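Local coordinates for bifunctional purine biosynthetic protein ADE5,7 (Cryptococcus neoformans var. grubii serotype A, PDB 7LVO) that catalyses the ATP-dependent ligation of glycine to phosphoribosylamine, in its N-terminal GAR synthetase half, and the later ring closure to aminoimidazole ribonucleotide in de novo purine synthesis, at residues Leu38-Glu49 and Asn105-Pro113. Sequence-based numbering, arbitrary orientation.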
loop_
_atom_site.group_PDB
_atom_site.type_symbol
_atom_site.label_atom_id
_atom_site.label_comp_id
_atom_site.label_asym_id
_atom_site.label_seq_id
_atom_site.Cartn_x
_atom_site.Cartn_y
_atom_site.Cartn_z
ATOM N N LEU A 38 12.707 -3.313 21.935
ATOM C CA LEU A 38 11.316 -3.068 21.602
ATOM C C LEU A 38 10.630 -4.329 21.083
ATOM O O LEU A 38 11.262 -5.224 20.515
ATOM C CB LEU A 38 11.222 -1.968 20.552
ATOM C CG LEU A 38 11.713 -0.587 20.987
ATOM C CD1 LEU A 38 11.846 0.326 19.779
ATOM C CD2 LEU A 38 10.773 0.010 22.018
ATOM N N SER A 39 9.318 -4.386 21.290
ATOM C CA SER A 39 8.453 -5.412 20.726
ATOM C C SER A 39 7.475 -4.719 19.789
ATOM O O SER A 39 6.732 -3.832 20.218
ATOM C CB SER A 39 7.702 -6.169 21.824
ATOM O OG SER A 39 8.604 -6.883 22.645
ATOM N N ILE A 40 7.492 -5.111 18.514
ATOM C CA ILE A 40 6.650 -4.517 17.483
ATOM C C ILE A 40 5.688 -5.574 16.963
ATOM O O ILE A 40 6.074 -6.724 16.733
ATOM C CB ILE A 40 7.495 -3.938 16.328
ATOM C CG1 ILE A 40 8.349 -2.769 16.827
ATOM C CG2 ILE A 40 6.595 -3.494 15.184
ATOM C CD1 ILE A 40 9.388 -2.297 15.827
ATOM N N LEU A 41 4.436 -5.183 16.777
ATOM C CA LEU A 41 3.382 -6.070 16.304
ATOM C C LEU A 41 2.959 -5.632 14.911
ATOM O O LEU A 41 2.454 -4.511 14.734
ATOM C CB LEU A 41 2.188 -6.048 17.255
ATOM C CG LEU A 41 0.940 -6.808 16.818
ATOM C CD1 LEU A 41 1.212 -8.303 16.723
ATOM C CD2 LEU A 41 -0.202 -6.526 17.784
ATOM N N LEU A 42 3.172 -6.510 13.929
ATOM C CA LEU A 42 2.751 -6.269 12.556
ATOM C C LEU A 42 1.432 -6.985 12.307
ATOM O O LEU A 42 1.337 -8.200 12.520
ATOM C CB LEU A 42 3.810 -6.755 11.566
ATOM C CG LEU A 42 5.201 -6.159 11.692
ATOM C CD1 LEU A 42 6.083 -6.633 10.545
ATOM C CD2 LEU A 42 5.155 -4.637 11.721
ATOM N N LEU A 43 0.423 -6.238 11.863
ATOM C CA LEU A 43 -0.857 -6.805 11.463
ATOM C C LEU A 43 -0.848 -7.007 9.947
ATOM O O LEU A 43 -0.623 -6.056 9.191
ATOM C CB LEU A 43 -2.013 -5.906 11.871
ATOM C CG LEU A 43 -2.068 -5.433 13.326
ATOM C CD1 LEU A 43 -3.366 -4.661 13.558
ATOM C CD2 LEU A 43 -1.946 -6.573 14.305
ATOM N N GLY A 44 -1.090 -8.238 9.511
ATOM C CA GLY A 44 -1.135 -8.534 8.089
ATOM C C GLY A 44 -0.402 -9.809 7.733
ATOM O O GLY A 44 0.197 -10.451 8.601
ATOM N N ALA A 45 -0.437 -10.187 6.449
ATOM C CA ALA A 45 0.198 -11.425 6.014
ATOM C C ALA A 45 0.676 -11.339 4.570
ATOM O O ALA A 45 0.798 -12.370 3.898
ATOM C CB ALA A 45 -0.765 -12.609 6.161
ATOM N N GLY A 46 0.964 -10.128 4.086
ATOM C CA GLY A 46 1.424 -9.924 2.734
ATOM C C GLY A 46 2.918 -9.674 2.661
ATOM O O GLY A 46 3.630 -9.686 3.655
ATOM N N GLY A 47 3.384 -9.436 1.430
ATOM C CA GLY A 47 4.796 -9.195 1.218
ATOM C C GLY A 47 5.266 -7.891 1.818
ATOM O O GLY A 47 6.451 -7.747 2.130
ATOM N N ARG A 48 4.357 -6.926 1.960
ATOM C CA ARG A 48 4.672 -5.703 2.687
ATOM C C ARG A 48 5.090 -6.015 4.116
ATOM O O ARG A 48 6.034 -5.412 4.637
ATOM C CB ARG A 48 3.470 -4.768 2.669
ATOM C CG ARG A 48 3.661 -3.486 3.477
ATOM C CD ARG A 48 2.403 -3.141 4.269
ATOM N NE ARG A 48 1.239 -2.919 3.424
ATOM C CZ ARG A 48 0.242 -3.780 3.260
ATOM N NH1 ARG A 48 0.224 -4.944 3.881
ATOM N NH2 ARG A 48 -0.765 -3.458 2.454
ATOM N N GLU A 49 4.402 -6.959 4.766
ATOM C CA GLU A 49 4.756 -7.317 6.138
ATOM C C GLU A 49 6.131 -7.968 6.195
ATOM O O GLU A 49 6.972 -7.597 7.021
ATOM C CB GLU A 49 3.696 -8.240 6.728
ATOM C CG GLU A 49 2.451 -7.521 7.220
ATOM C CD GLU A 49 1.706 -6.816 6.116
ATOM O OE1 GLU A 49 1.385 -7.455 5.090
ATOM O OE2 GLU A 49 1.444 -5.616 6.255
ATOM N N ASN A 105 3.067 -6.507 26.369
ATOM C CA ASN A 105 3.842 -5.269 26.451
ATOM C C ASN A 105 4.402 -4.877 25.084
ATOM O O ASN A 105 5.593 -4.595 24.927
ATOM C CB ASN A 105 4.964 -5.396 27.485
ATOM C CG ASN A 105 4.440 -5.423 28.905
ATOM O OD1 ASN A 105 4.620 -6.404 29.627
ATOM N ND2 ASN A 105 3.785 -4.342 29.311
ATOM N N ILE A 106 3.520 -4.857 24.088
ATOM C CA ILE A 106 3.908 -4.417 22.755
ATOM C C ILE A 106 4.146 -2.914 22.781
ATOM O O ILE A 106 3.334 -2.151 23.318
ATOM C CB ILE A 106 2.831 -4.792 21.727
ATOM C CG1 ILE A 106 2.717 -6.311 21.609
ATOM C CG2 ILE A 106 3.145 -4.158 20.370
ATOM C CD1 ILE A 106 3.974 -7.004 21.125
ATOM N N ASP A 107 5.264 -2.481 22.197
ATOM C CA ASP A 107 5.635 -1.078 22.190
ATOM C C ASP A 107 5.155 -0.337 20.959
ATOM O O ASP A 107 5.141 0.900 20.968
ATOM C CB ASP A 107 7.159 -0.943 22.284
ATOM C CG ASP A 107 7.726 -1.602 23.527
ATOM O OD1 ASP A 107 7.320 -1.212 24.646
ATOM O OD2 ASP A 107 8.571 -2.515 23.379
ATOM N N LEU A 108 4.758 -1.050 19.907
ATOM C CA LEU A 108 4.344 -0.400 18.670
ATOM C C LEU A 108 3.581 -1.395 17.808
ATOM O O LEU A 108 3.957 -2.562 17.724
ATOM C CB LEU A 108 5.555 0.142 17.898
ATOM C CG LEU A 108 5.263 0.798 16.547
ATOM C CD1 LEU A 108 4.495 2.093 16.732
ATOM C CD2 LEU A 108 6.554 1.028 15.773
ATOM N N VAL A 109 2.517 -0.917 17.170
ATOM C CA VAL A 109 1.698 -1.706 16.259
ATOM C C VAL A 109 1.737 -1.035 14.894
ATOM O O VAL A 109 1.513 0.180 14.786
ATOM C CB VAL A 109 0.249 -1.838 16.759
ATOM C CG1 VAL A 109 -0.589 -2.629 15.766
ATOM C CG2 VAL A 109 0.216 -2.490 18.125
ATOM N N VAL A 110 2.039 -1.819 13.860
ATOM C CA VAL A 110 2.102 -1.326 12.490
ATOM C C VAL A 110 1.055 -2.058 11.655
ATOM O O VAL A 110 1.334 -3.149 11.136
ATOM C CB VAL A 110 3.507 -1.507 11.895
ATOM C CG1 VAL A 110 3.581 -0.911 10.493
ATOM C CG2 VAL A 110 4.557 -0.897 12.807
ATOM N N PRO A 111 -0.159 -1.522 11.521
ATOM C CA PRO A 111 -1.149 -2.160 10.642
ATOM C C PRO A 111 -0.745 -2.021 9.179
ATOM O O PRO A 111 -0.374 -0.937 8.718
ATOM C CB PRO A 111 -2.447 -1.402 10.945
ATOM C CG PRO A 111 -2.206 -0.733 12.288
ATOM C CD PRO A 111 -0.735 -0.409 12.294
ATOM N N GLY A 112 -0.834 -3.128 8.448
ATOM C CA GLY A 112 -0.505 -3.133 7.041
ATOM C C GLY A 112 -1.714 -2.941 6.149
ATOM O O GLY A 112 -1.790 -1.993 5.364
ATOM N N PRO A 113 -2.685 -3.844 6.251
ATOM C CA PRO A 113 -3.872 -3.753 5.391
ATOM C C PRO A 113 -4.677 -2.488 5.667
ATOM O O PRO A 113 -4.483 -1.771 6.656
ATOM C CB PRO A 113 -4.673 -5.014 5.740
ATOM C CG PRO A 113 -3.673 -5.952 6.360
ATOM C CD PRO A 113 -2.686 -5.065 7.079
HETATM O O HOH W 1 2.575 -4.352 8.707
#
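Strands 38-44 and 108-111 pair in parallel in the four-stranded sheet of the GAR synthetase N domain, and L41 faces V109 in their register. L41 N donates to L108 O (2.8 Å), and L41 O receives V110 N (2.9 Å); both bonds are nearly straight. L43 N to V110 O is weak, but G112 N reaches L43 O at 3.0 Å and carries the ladder past the strand. At the other end the D107 carboxylate extends the ladder. Its OD2 takes S39 N on the anti side (2.9 Å), while D107 N returns a bond to S39 O. The torsion that sets D107 CG beside its own backbone N (chi1 -58°) lets the residue grip S39 through both groups.

I40, L42, L108 and V110 share one face of the sheet. L42 CD2 lies against V110 CB at 3.5 Å, the two side chains running alongside each other. L41, L43, V109 and P111 occupy the other face, where L43 CG packs on V109 CG1 at 4.0 Å.

At the end of strand 38-44, G44 has a positive phi of 136°, a conformation that calls for glycine. The following turn leads into helix 47-56, with G46 as N-cap. E49 bends back: OE1 accepts G46 N, and OE2 forms a salt bridge with R48 NH1 (2.8 Å). A water joins OE2 to V110 O. G112 O sits over the centre of the R48 guanidinium face without hydrogen bonding to it.

R48 N bonds D338 OD2 and R48 NE bonds F336 O; the R48 side chain is about 8 Å from that of N333, a predicted magnesium ligand. Strand 62-67 flanks strand 38-44 on its other edge. Helix 354-362 packs on L108 and V110, and helix 95-104 on L41 and L43.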